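Local coordinates for protein catalase (Bacillus pumilus, PDB 4QOL) that breaks down hydrogen peroxide to water and oxygen at a heme iron and shows peroxidase-like reactivity toward phenolic substrates, at residues N71-E74 with K75-R78; W285-D289 with Y290-K294; A315-P318 with S319-V322; L332-G335 with R336-S339; M353-P356 with V357-P360. All blocks are in the same frame, centred on the assembly; numbering follows the deposited sequence.

Contact 1. Residues N71-E74 with K75-R78. With NA (sodium ion), chain I.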
# COMPACT_ATOMS: atom_id res chain seq x y z
N ASN A 71 7.04 45.20 1.92
CA ASN A 71 6.04 46.05 1.30
C ASN A 71 4.73 45.31 1.21
O ASN A 71 4.64 44.26 0.56
CB ASN A 71 6.49 46.47 -0.08
CG ASN A 71 7.76 47.30 -0.03
OD1 ASN A 71 7.81 48.28 0.71
ND2 ASN A 71 8.79 46.88 -0.72
N SER A 72 3.68 45.85 1.83
CA SER A 72 2.40 45.19 1.78
C SER A 72 1.84 45.18 0.36
O SER A 72 2.14 46.08 -0.47
CB SER A 72 1.45 45.77 2.81
OG SER A 72 1.08 47.01 2.36
N MET A 73 1.13 44.11 0.03
CA MET A 73 0.75 43.88 -1.36
C MET A 73 -0.74 44.00 -1.52
O MET A 73 -1.30 43.56 -2.51
CB MET A 73 1.27 42.48 -1.82
CG MET A 73 2.76 42.41 -2.05
SD MET A 73 3.24 43.37 -3.50
CE MET A 73 4.43 44.43 -2.71
N GLU A 74 -1.41 44.54 -0.51
CA GLU A 74 -2.88 44.56 -0.50
C GLU A 74 -3.50 45.26 -1.71
O GLU A 74 -4.67 45.07 -2.00
CB GLU A 74 -3.41 45.14 0.81
CG GLU A 74 -3.38 46.66 0.88
CD GLU A 74 -1.94 47.23 0.94
OE1 GLU A 74 -1.02 46.46 1.31
OE2 GLU A 74 -1.69 48.42 0.66
N LYS A 75 -2.76 46.15 -2.36
CA LYS A 75 -3.31 46.82 -3.56
C LYS A 75 -3.58 45.81 -4.65
O LYS A 75 -4.45 46.00 -5.50
CB LYS A 75 -2.32 47.88 -4.09
CG LYS A 75 -2.19 49.16 -3.27
CD LYS A 75 -1.22 50.13 -3.92
CE LYS A 75 -1.35 51.55 -3.37
NZ LYS A 75 -1.48 51.69 -1.89
N HIS A 76 -2.81 44.70 -4.62
CA HIS A 76 -2.80 43.73 -5.71
C HIS A 76 -3.25 42.33 -5.35
O HIS A 76 -3.76 41.66 -6.19
CB HIS A 76 -1.41 43.59 -6.30
CG HIS A 76 -0.75 44.89 -6.59
ND1 HIS A 76 -1.26 45.77 -7.52
CD2 HIS A 76 0.37 45.46 -6.08
CE1 HIS A 76 -0.48 46.84 -7.55
NE2 HIS A 76 0.52 46.67 -6.70
N THR A 77 -3.18 41.98 -4.08
CA THR A 77 -3.72 40.71 -3.61
C THR A 77 -4.22 40.78 -2.19
O THR A 77 -3.64 41.44 -1.35
CB THR A 77 -2.63 39.60 -3.66
OG1 THR A 77 -3.18 38.36 -3.18
CG2 THR A 77 -1.37 39.98 -2.91
N ARG A 78 -5.34 40.09 -1.96
CA ARG A 78 -5.93 40.00 -0.64
C ARG A 78 -5.25 38.94 0.23
O ARG A 78 -5.70 38.68 1.33
CB ARG A 78 -7.47 39.73 -0.69
CG ARG A 78 -7.90 38.35 -1.25
CD ARG A 78 -9.42 38.10 -1.29
NE ARG A 78 -9.85 37.58 0.00
CZ ARG A 78 -10.93 36.85 0.26
NH1 ARG A 78 -11.75 36.45 -0.70
NH2 ARG A 78 -11.16 36.47 1.52
NA NA I . 1.86 49.12 2.45
O HOH W 1 -0.05 47.26 -2.02
O HOH W 2 3.02 48.79 0.56
O HOH W 3 0.32 50.01 1.55
O HOH W 4 3.11 50.73 2.69
O HOH W 5 0.93 49.40 4.07
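Met73 and Thr77 close a turn of the loop between strands 60-69 and 88-96, and one carbonyl does most of the work. Met73 O is gripped twice: His76 N donates to it over 2.8 Å from above the carbonyl plane, and Thr77 N comes in nearer the plane over 2.9 Å. Beside this knot the packing is tight. Thr77 CG2 lies 3.8 Å from Met73 CB, and Glu74 CA makes a CA-H...O contact of 3.3 Å with Thr77 O. Threonine suits the place because its two branches divide the work: with OG1 anti to the backbone N (chi1 179°), the methyl is left to face Met73 while the hydroxyl bonds Gly324 O.

The other side is wet and ionic. Ser72 OG binds a sodium ion together with Glu85 OE2 and four waters; hard oxygen donors, a hydroxyl and a carboxylate, suit such a hard cation. Water 3, one of the four, donates to Glu74 OE2 over 2.7 Å. Water 1 ties Ser72 O to Lys75 N, 2.9 Å from each. Glu74 and Lys75 run side by side, yet Lys75 NZ stays 4.2 Å from Glu74 OE2, too far for a salt bridge, so their attraction is probably mild.

Inward, Met73, His76 and Thr77 all rest on Trp204 of strand 202-205, while the backbone of Asn71 hydrogen-bonds that of Val295 in strand 293-302.

Contact 2. Residues W285-D289 with Y290-K294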
# COMPACT_ATOMS: atom_id res chain seq x y z
N TRP A 285 9.11 37.36 -18.69
CA TRP A 285 8.68 38.72 -18.96
C TRP A 285 9.86 39.64 -18.81
O TRP A 285 10.61 39.57 -17.83
CB TRP A 285 7.59 39.17 -17.94
CG TRP A 285 6.34 38.41 -17.88
CD1 TRP A 285 5.83 37.54 -18.78
CD2 TRP A 285 5.34 38.57 -16.84
NE1 TRP A 285 4.59 37.08 -18.34
CE2 TRP A 285 4.26 37.72 -17.16
CE3 TRP A 285 5.28 39.34 -15.67
CZ2 TRP A 285 3.11 37.58 -16.31
CZ3 TRP A 285 4.20 39.23 -14.85
CH2 TRP A 285 3.09 38.36 -15.17
N SER A 286 9.89 40.64 -19.69
CA SER A 286 10.92 41.67 -19.60
C SER A 286 10.96 42.38 -18.27
O SER A 286 9.92 42.85 -17.81
CB SER A 286 10.71 42.71 -20.70
OG SER A 286 11.55 43.83 -20.44
N GLU A 287 12.12 42.47 -17.66
CA GLU A 287 12.29 43.21 -16.39
C GLU A 287 12.36 44.72 -16.59
O GLU A 287 12.15 45.48 -15.65
CB GLU A 287 13.49 42.67 -15.60
CG GLU A 287 13.23 41.21 -15.25
CD GLU A 287 14.26 40.55 -14.33
OE1 GLU A 287 15.30 41.17 -14.05
OE2 GLU A 287 14.01 39.38 -13.92
N GLU A 288 12.59 45.13 -17.84
CA GLU A 288 12.49 46.57 -18.21
C GLU A 288 11.00 46.94 -18.30
O GLU A 288 10.57 47.93 -17.70
CB GLU A 288 13.33 47.00 -19.50
CG GLU A 288 13.56 46.01 -20.63
CD GLU A 288 14.80 45.09 -20.51
OE1 GLU A 288 14.88 44.22 -19.61
OE2 GLU A 288 15.69 45.23 -21.37
N ASP A 289 10.19 46.15 -19.01
CA ASP A 289 8.76 46.47 -19.21
C ASP A 289 7.88 46.18 -18.00
O ASP A 289 6.85 46.83 -17.78
CB ASP A 289 8.21 45.76 -20.45
CG ASP A 289 8.96 46.18 -21.71
OD1 ASP A 289 9.47 47.33 -21.75
OD2 ASP A 289 9.13 45.35 -22.63
N TYR A 290 8.32 45.20 -17.18
CA TYR A 290 7.57 44.77 -15.98
C TYR A 290 8.60 44.67 -14.86
O TYR A 290 9.17 43.60 -14.61
CB TYR A 290 6.89 43.41 -16.24
CG TYR A 290 5.98 43.47 -17.41
CD1 TYR A 290 4.74 44.06 -17.29
CD2 TYR A 290 6.38 43.03 -18.68
CE1 TYR A 290 3.86 44.16 -18.39
CE2 TYR A 290 5.52 43.10 -19.78
CZ TYR A 290 4.30 43.71 -19.65
OH TYR A 290 3.45 43.81 -20.72
N PRO A 291 8.89 45.79 -14.22
CA PRO A 291 9.96 45.80 -13.27
C PRO A 291 9.73 44.93 -12.05
O PRO A 291 8.61 44.74 -11.58
CB PRO A 291 10.09 47.28 -12.86
CG PRO A 291 9.36 48.02 -13.92
CD PRO A 291 8.27 47.12 -14.39
N LEU A 292 10.84 44.50 -11.46
CA LEU A 292 10.78 43.75 -10.21
C LEU A 292 10.43 44.64 -9.04
O LEU A 292 10.98 45.75 -8.91
CB LEU A 292 12.10 43.08 -9.92
CG LEU A 292 12.60 42.18 -11.03
CD1 LEU A 292 14.10 41.94 -10.94
CD2 LEU A 292 11.86 40.89 -11.00
N GLN A 293 9.48 44.19 -8.24
CA GLN A 293 8.94 44.94 -7.12
C GLN A 293 9.20 44.13 -5.87
O GLN A 293 8.75 42.99 -5.80
CB GLN A 293 7.43 45.16 -7.31
CG GLN A 293 7.10 45.90 -8.58
CD GLN A 293 5.70 46.39 -8.59
OE1 GLN A 293 5.24 46.98 -7.60
NE2 GLN A 293 5.00 46.15 -9.68
N LYS A 294 9.88 44.72 -4.87
CA LYS A 294 10.27 43.98 -3.69
C LYS A 294 9.07 43.70 -2.79
O LYS A 294 8.25 44.60 -2.56
CB LYS A 294 11.36 44.70 -2.91
CG LYS A 294 12.04 43.79 -1.88
CD LYS A 294 13.16 44.56 -1.22
CE LYS A 294 14.00 43.64 -0.37
NZ LYS A 294 14.88 44.43 0.49
O HOH W 6 13.36 45.64 -12.43
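Ser286 and Tyr290 meet in a turn built on an ST motif, just ahead of strand 293-302. Among the hydrogen bonds, Ser286 O accepts from Tyr290 N over 2.9 Å, and Ser286 OG takes the nearly straight bond (170°) from Asp289 N, 3.0 Å away, that defines the motif. Serine suits the spot, since its short hydroxyl can reach a backbone N-H three residues on.

Packing is led by Tyr290. Trp285 CB lies 4.1 Å from Tyr290 CD2, and the five-membered ring of Trp285 and the Tyr290 ring meet obliquely, planes at 53°; Asp289 C sits over one face of the tyrosine ring, with Ser286 O near its edge. The phenol hydroxyl bonds Asp270, while Met266 of strand 258-267 touches both aromatic side chains. A glycine in place of this tyrosine would probably leave Asp270 without its partner and open a gap beside Trp285.

On the exposed side, the extended chain of Glu287 reaches across Leu292, its carboxylate lying in van der Waals contact with the leucine methyls. Glu287 OE1 comes within 3.4 Å of Leu292 CD1. Lastly, water 6 accepts from Leu292 N over 2.9 Å and gives only a weak bond to Glu287 O.

Contact 3. Residues A315-P318 with S319-V322. With HEM (protoporphyrin IX containing Fe), chain E.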
# COMPACT_ATOMS: atom_id res chain seq x y z
N ALA A 315 5.26 17.37 1.59
CA ALA A 315 4.40 17.35 0.44
C ALA A 315 4.06 18.83 0.11
O ALA A 315 3.40 19.50 0.90
CB ALA A 315 3.09 16.59 0.75
N PHE A 316 4.44 19.27 -1.09
CA PHE A 316 4.09 20.57 -1.62
C PHE A 316 3.19 20.38 -2.81
O PHE A 316 3.40 19.45 -3.60
CB PHE A 316 5.33 21.32 -2.10
CG PHE A 316 6.42 21.48 -1.08
CD1 PHE A 316 7.34 20.49 -0.86
CD2 PHE A 316 6.56 22.64 -0.36
CE1 PHE A 316 8.37 20.67 0.05
CE2 PHE A 316 7.56 22.82 0.58
CZ PHE A 316 8.49 21.81 0.76
N THR A 317 2.24 21.30 -3.04
CA THR A 317 1.48 21.33 -4.30
C THR A 317 1.20 22.73 -4.82
O THR A 317 0.86 23.61 -4.02
CB THR A 317 0.19 20.54 -4.21
OG1 THR A 317 -0.49 20.63 -5.45
CG2 THR A 317 -0.71 20.99 -3.10
N PRO A 318 1.30 22.97 -6.16
CA PRO A 318 0.98 24.32 -6.70
C PRO A 318 -0.50 24.66 -6.48
O PRO A 318 -0.81 25.81 -6.52
CB PRO A 318 1.37 24.24 -8.20
CG PRO A 318 2.39 23.15 -8.23
CD PRO A 318 1.95 22.13 -7.19
N SER A 319 -1.34 23.65 -6.28
CA SER A 319 -2.76 23.84 -5.95
C SER A 319 -3.02 24.14 -4.52
O SER A 319 -4.13 24.43 -4.18
CB SER A 319 -3.62 22.66 -6.41
OG SER A 319 -3.06 21.40 -6.03
N ALA A 320 -2.00 24.28 -3.69
CA ALA A 320 -2.21 24.76 -2.32
C ALA A 320 -2.16 26.30 -2.39
O ALA A 320 -1.17 26.94 -2.05
CB ALA A 320 -1.07 24.23 -1.41
N LEU A 321 -3.25 26.86 -2.83
CA LEU A 321 -3.38 28.32 -3.03
C LEU A 321 -4.18 28.91 -1.89
O LEU A 321 -4.94 28.17 -1.24
CB LEU A 321 -4.07 28.54 -4.36
CG LEU A 321 -3.29 28.10 -5.60
CD1 LEU A 321 -4.18 27.83 -6.81
CD2 LEU A 321 -2.21 29.09 -5.96
N VAL A 322 -4.03 30.20 -1.64
CA VAL A 322 -4.71 30.87 -0.56
C VAL A 322 -5.52 32.02 -1.15
O VAL A 322 -5.22 32.43 -2.30
CB VAL A 322 -3.77 31.34 0.56
CG1 VAL A 322 -3.19 30.15 1.34
CG2 VAL A 322 -2.65 32.22 0.04
CHA HEM E . 8.16 17.44 -7.46
CHB HEM E . 5.08 16.63 -11.12
CHC HEM E . 6.70 20.81 -13.29
CHD HEM E . 9.16 21.82 -9.24
C1A HEM E . 7.22 16.85 -8.29
C2A HEM E . 6.58 15.59 -8.06
C3A HEM E . 5.71 15.37 -9.08
C4A HEM E . 5.81 16.48 -9.94
CMA HEM E . 4.72 14.28 -9.34
CAA HEM E . 6.81 14.73 -6.86
CBA HEM E . 6.15 15.48 -5.67
CGA HEM E . 6.14 14.66 -4.44
O1A HEM E . 5.87 15.23 -3.36
O2A HEM E . 6.29 13.42 -4.47
C1B HEM E . 5.31 17.72 -12.01
C2B HEM E . 4.61 17.84 -13.25
C3B HEM E . 5.06 18.98 -13.88
C4B HEM E . 6.03 19.62 -12.97
CMB HEM E . 3.57 16.87 -13.75
CAB HEM E . 4.64 19.57 -15.15
CBB HEM E . 3.51 19.15 -15.72
C1C HEM E . 7.52 21.46 -12.36
C2C HEM E . 7.87 22.78 -12.44
C3C HEM E . 8.58 23.06 -11.32
C4C HEM E . 8.60 21.91 -10.49
CMC HEM E . 7.59 23.67 -13.64
CAC HEM E . 9.06 24.34 -10.93
CBC HEM E . 8.41 25.40 -11.39
C1D HEM E . 9.06 20.66 -8.45
C2D HEM E . 9.74 20.56 -7.16
C3D HEM E . 9.50 19.34 -6.66
C4D HEM E . 8.65 18.70 -7.66
CMD HEM E . 10.57 21.67 -6.59
CAD HEM E . 9.97 18.77 -5.35
CBD HEM E . 9.01 19.32 -4.27
CGD HEM E . 9.54 18.75 -2.99
O1D HEM E . 10.47 19.34 -2.46
O2D HEM E . 9.05 17.71 -2.47
NA HEM E . 6.71 17.42 -9.46
NB HEM E . 6.12 18.79 -11.92
NC HEM E . 7.90 20.95 -11.14
ND HEM E . 8.41 19.53 -8.72
FE HEM E . 7.31 19.18 -10.26
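A type I beta turn from Thr317 to Ala320 reverses the chain in the buried loop between helix 307-312 and strand 325-327, close to the heme. Its closing bond runs from Ala320 N to Thr317 O over 3.0 Å, the donor standing well above the carbonyl plane. Pro318 fits the second position of the turn, where its ring fixes phi and no N-H is needed. Ala320 then centres an inverse gamma turn, whose bond from Leu321 N to Ser319 O is weak.

The side chains brace the same bend. Thr317 OG1, set opposite its own backbone N by a chi1 of 179°, donates to Ser319 OG over 2.7 Å. Ser319 OG passes the bonding on to Leu337 O in helix 331-348; serine suits this buried place because its hydroxyl can accept from Thr317 and donate to the helix carbonyl. The same torsion aims Thr317 CG2 at the turn's far end, where it packs 3.7 Å from Ala320 CB. Alanine's small methyl fits here, Ala320 CB lying 3.3 Å from Thr317 O. A valine in place of Thr317 has no hydroxyl to donate, which would probably leave the buried Ser319 OG with one bond fewer.

Gln13 of the second subunit packs on Thr317 and Ala320, so the turn also lies at a subunit interface. Just upstream, Phe316 belongs to the heme pocket. Two of its ring carbons meet a propionate: Phe316 CD1 lies 3.5 Å from HEM CGD, and Phe316 CE1 is 3.5 Å from HEM O1D.

Contact 4. Residues L332-G335 with R336-S339. With HEM (protoporphyrin IX containing Fe), chain E.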
# COMPACT_ATOMS: atom_id res chain seq x y z
N LEU A 332 0.67 23.89 -18.39
CA LEU A 332 1.67 23.11 -17.63
C LEU A 332 1.27 23.17 -16.14
O LEU A 332 1.07 22.11 -15.51
CB LEU A 332 3.05 23.71 -17.90
CG LEU A 332 4.19 22.82 -17.36
CD1 LEU A 332 4.36 21.57 -18.21
CD2 LEU A 332 5.42 23.68 -17.32
N LEU A 333 0.99 24.38 -15.65
CA LEU A 333 0.46 24.57 -14.26
C LEU A 333 -0.82 23.77 -14.02
O LEU A 333 -0.96 23.11 -12.98
CB LEU A 333 0.23 26.01 -13.98
CG LEU A 333 -0.44 26.36 -12.64
CD1 LEU A 333 0.36 25.85 -11.46
CD2 LEU A 333 -0.60 27.91 -12.56
N GLN A 334 -1.73 23.81 -14.96
CA GLN A 334 -2.98 23.13 -14.77
C GLN A 334 -2.83 21.64 -14.39
O GLN A 334 -3.53 21.16 -13.52
CB GLN A 334 -3.89 23.30 -15.99
CG GLN A 334 -4.31 24.74 -16.26
CD GLN A 334 -5.51 25.21 -15.48
OE1 GLN A 334 -6.54 24.54 -15.46
NE2 GLN A 334 -5.38 26.31 -14.81
N GLY A 335 -1.97 20.93 -15.08
CA GLY A 335 -1.71 19.55 -14.75
C GLY A 335 -1.10 19.37 -13.39
O GLY A 335 -1.35 18.36 -12.71
N ARG A 336 -0.20 20.27 -13.03
CA ARG A 336 0.48 20.18 -11.70
C ARG A 336 -0.49 20.24 -10.60
O ARG A 336 -0.35 19.63 -9.56
CB ARG A 336 1.53 21.31 -11.56
CG ARG A 336 2.69 21.24 -12.55
CD ARG A 336 3.66 22.43 -12.37
NE ARG A 336 4.43 22.27 -11.11
CZ ARG A 336 5.02 23.24 -10.45
NH1 ARG A 336 4.90 24.45 -10.87
NH2 ARG A 336 5.72 23.00 -9.35
N LEU A 337 -1.55 21.05 -10.80
CA LEU A 337 -2.56 21.19 -9.77
C LEU A 337 -3.10 19.81 -9.34
O LEU A 337 -3.43 19.62 -8.18
CB LEU A 337 -3.75 22.02 -10.30
CG LEU A 337 -3.44 23.43 -10.80
CD1 LEU A 337 -4.68 24.12 -11.42
CD2 LEU A 337 -2.87 24.27 -9.66
N PHE A 338 -3.24 18.92 -10.30
CA PHE A 338 -3.67 17.51 -10.07
C PHE A 338 -2.52 16.60 -9.58
O PHE A 338 -2.71 15.85 -8.63
CB PHE A 338 -4.30 16.92 -11.34
CG PHE A 338 -4.47 15.43 -11.26
CD1 PHE A 338 -5.40 14.91 -10.39
CD2 PHE A 338 -3.62 14.57 -11.92
CE1 PHE A 338 -5.51 13.55 -10.21
CE2 PHE A 338 -3.78 13.18 -11.81
CZ PHE A 338 -4.73 12.70 -10.96
N SER A 339 -1.36 16.61 -10.28
CA SER A 339 -0.35 15.59 -10.15
C SER A 339 0.27 15.56 -8.77
O SER A 339 0.56 14.48 -8.26
CB SER A 339 0.71 15.76 -11.28
OG SER A 339 1.89 15.01 -10.99
CHA HEM E . 8.16 17.44 -7.46
CHB HEM E . 5.08 16.63 -11.12
CHC HEM E . 6.70 20.81 -13.29
CHD HEM E . 9.16 21.82 -9.24
C1A HEM E . 7.22 16.85 -8.29
C2A HEM E . 6.58 15.59 -8.06
C3A HEM E . 5.71 15.37 -9.08
C4A HEM E . 5.81 16.48 -9.94
CMA HEM E . 4.72 14.28 -9.34
CAA HEM E . 6.81 14.73 -6.86
CBA HEM E . 6.15 15.48 -5.67
CGA HEM E . 6.14 14.66 -4.44
O1A HEM E . 5.87 15.23 -3.36
O2A HEM E . 6.29 13.42 -4.47
C1B HEM E . 5.31 17.72 -12.01
C2B HEM E . 4.61 17.84 -13.25
C3B HEM E . 5.06 18.98 -13.88
C4B HEM E . 6.03 19.62 -12.97
CMB HEM E . 3.57 16.87 -13.75
CAB HEM E . 4.64 19.57 -15.15
CBB HEM E . 3.51 19.15 -15.72
C1C HEM E . 7.52 21.46 -12.36
C2C HEM E . 7.87 22.78 -12.44
C3C HEM E . 8.58 23.06 -11.32
C4C HEM E . 8.60 21.91 -10.49
CMC HEM E . 7.59 23.67 -13.64
CAC HEM E . 9.06 24.34 -10.93
CBC HEM E . 8.41 25.40 -11.39
C1D HEM E . 9.06 20.66 -8.45
C2D HEM E . 9.74 20.56 -7.16
C3D HEM E . 9.50 19.34 -6.66
C4D HEM E . 8.65 18.70 -7.66
CMD HEM E . 10.57 21.67 -6.59
CAD HEM E . 9.97 18.77 -5.35
CBD HEM E . 9.01 19.32 -4.27
CGD HEM E . 9.54 18.75 -2.99
O1D HEM E . 10.47 19.34 -2.46
O2D HEM E . 9.05 17.71 -2.47
NA HEM E . 6.71 17.42 -9.46
NB HEM E . 6.12 18.79 -11.92
NC HEM E . 7.90 20.95 -11.14
ND HEM E . 8.41 19.53 -8.72
FE HEM E . 7.31 19.18 -10.26
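Leu333 and Leu337 stand one turn apart on helix 331-348, which lies along the heme. Leu337 N donates to Leu333 O over 3.1 Å, nearly in line with the C=O, and their side chains cross with Leu333 CD1 4.0 Å from Leu337 CD2. Two residues further on, Ser339 N bonds Gly335 O over 3.0 Å, in the carbonyl plane.

Arg336 turns from helix to heme. Arg336 CB rests 3.4 Å from Leu333 O. CG, anti to the carbonyl carbon (chi1 -64°), touches both Leu332 O and HEM C3B. CD then lies against the meso carbon HEM CHC, and a bend at chi3 (72°) lays the guanidinium against pyrrole C. NE meets HEM C1C, CZ lies over HEM C2C, which sits 3.5 Å above the guanidinium plane, NH1 nears the vinyl carbon HEM CBC, and Arg336 NH2 is 3.3 Å from HEM C4C. A flat, hydrogen-bonding cation suits this site, for its face covers the macrocycle while its N-H groups are held from outside: NH1 by His200, NH2 by Val128 O and Tyr340 OH. In heme catalases the tyrosine on this helix is the proximal iron ligand, so Arg336 probably helps position Tyr340.

Around the pocket, Leu332 CD1 is 3.6 Å from the vinyl carbon HEM CBB. Ser339 OG, bonded to Asp47 of the third subunit, approaches the methyl HEM CMA at 3.4 Å.

Contact 5. Residues M353-P356 with V357-P360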
# COMPACT_ATOMS: atom_id res chain seq x y z
N MET A 353 -1.76 14.71 4.69
CA MET A 353 -1.89 16.08 5.23
C MET A 353 -1.89 16.19 6.76
O MET A 353 -1.82 17.30 7.32
CB MET A 353 -3.15 16.72 4.61
CG MET A 353 -3.01 17.11 3.13
SD MET A 353 -1.67 18.29 2.81
CE MET A 353 -2.32 19.72 3.70
N ARG A 354 -1.97 15.05 7.44
CA ARG A 354 -1.77 14.97 8.89
C ARG A 354 -0.37 14.75 9.38
O ARG A 354 -0.09 14.78 10.59
CB ARG A 354 -2.69 13.86 9.44
CG ARG A 354 -4.18 14.03 9.11
CD ARG A 354 -4.72 15.37 9.61
NE ARG A 354 -6.19 15.40 9.55
CZ ARG A 354 -6.96 16.32 10.15
NH1 ARG A 354 -6.44 17.28 10.88
NH2 ARG A 354 -8.26 16.27 10.02
N ILE A 355 0.56 14.52 8.47
CA ILE A 355 1.92 14.40 8.84
C ILE A 355 2.36 15.79 9.28
O ILE A 355 2.10 16.74 8.60
CB ILE A 355 2.74 13.95 7.64
CG1 ILE A 355 2.37 12.53 7.24
CG2 ILE A 355 4.26 14.05 7.90
CD1 ILE A 355 2.92 12.08 5.90
N PRO A 356 3.03 15.90 10.42
CA PRO A 356 3.26 17.25 11.02
C PRO A 356 3.80 18.34 10.11
O PRO A 356 3.21 19.44 10.10
CB PRO A 356 4.18 16.96 12.20
CG PRO A 356 3.83 15.59 12.65
CD PRO A 356 3.42 14.81 11.37
N VAL A 357 4.86 18.08 9.30
CA VAL A 357 5.34 19.11 8.43
C VAL A 357 4.33 19.61 7.43
O VAL A 357 4.37 20.78 6.99
CB VAL A 357 6.65 18.64 7.74
CG1 VAL A 357 6.38 17.50 6.75
CG2 VAL A 357 7.33 19.81 7.05
N ASN A 358 3.34 18.78 7.09
CA ASN A 358 2.32 19.17 6.12
C ASN A 358 1.06 19.81 6.71
O ASN A 358 0.25 20.34 5.98
CB ASN A 358 1.91 17.95 5.32
CG ASN A 358 3.09 17.34 4.57
OD1 ASN A 358 3.96 18.04 4.08
ND2 ASN A 358 3.09 16.00 4.44
N CYS A 359 0.96 19.75 8.02
CA CYS A 359 -0.21 20.31 8.74
C CYS A 359 -0.26 21.81 8.58
O CYS A 359 0.77 22.49 8.77
CB CYS A 359 -0.16 19.97 10.18
SG CYS A 359 -0.49 18.22 10.54
N PRO A 360 -1.46 22.37 8.33
CA PRO A 360 -1.61 23.82 8.45
C PRO A 360 -1.54 24.33 9.88
O PRO A 360 -1.74 23.58 10.81
CB PRO A 360 -3.02 24.09 7.88
CG PRO A 360 -3.50 22.79 7.31
CD PRO A 360 -2.67 21.71 7.89
O HOH W 7 2.98 22.06 10.39
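Two successive 3-10 bonds wind the backbone: Asn358 N donates to Ile355 O over 2.8 Å, and Cys359 N to Pro356 O over 3.1 Å, the latter donor well above its carbonyl plane. The turn lies in the long loop that follows helix 331-348. Proline suits its start, because Pro356 N has no hydrogen to offer and its ring holds phi near the helical value.

Asn358 is the hub among the side chains. It lies alongside Ile355, pointing the same way, and places its amide nitrogen, Asn358 ND2, 3.8 Å from Ile355 CB. CG is anti to the carbonyl carbon (chi1 -60°), which brings the amide back beside the turn it belongs to. Both ends of this buried group are satisfied: OD1 accepts from Ala315 N, while ND2 serves Tyr352 O and Gln313 O. A planar amide, donor at one end and acceptor at the other, can hold three backbone groups, those of Gln313, Ala315 and Tyr352.

Met353, bent at chi2 (-59°) and chi3 (-66°), curls its thioether back and sets Met353 CE 3.5 Å from Asn358 O. Cys359 SG packs 3.5 Å from Arg354 O. The second subunit covers part of the outside, where its Met373 meets Ile355 and its Thr375 meets Pro356. Water 7 donates to both Pro356 O, 2.6 Å away, and Cys359 O, 2.8 Å away.

Contacts 3 and 4 form the heme-side pair: their centres are 10 Å apart, both touch the heme, contact 3 at a propionate and contact 4 over the macrocycle, and Pro318 CG packs 3.4 Å from Arg336 CZ, so the turn backs the arginine. Contact 5, centred 13 Å from contact 3, stays off the heme, the side chain of Asn358 about 8 Å from it, but is tied to 315-318 through Ala315; all three touch the second subunit. Contacts 1 and 2 lie further out, their centres 17 Å apart, and join where Asn71 ND2 probably bonds Lys294 O at 3.0 Å. Contact 1 holds the sodium, its centre about 26 Å from that of contact 4.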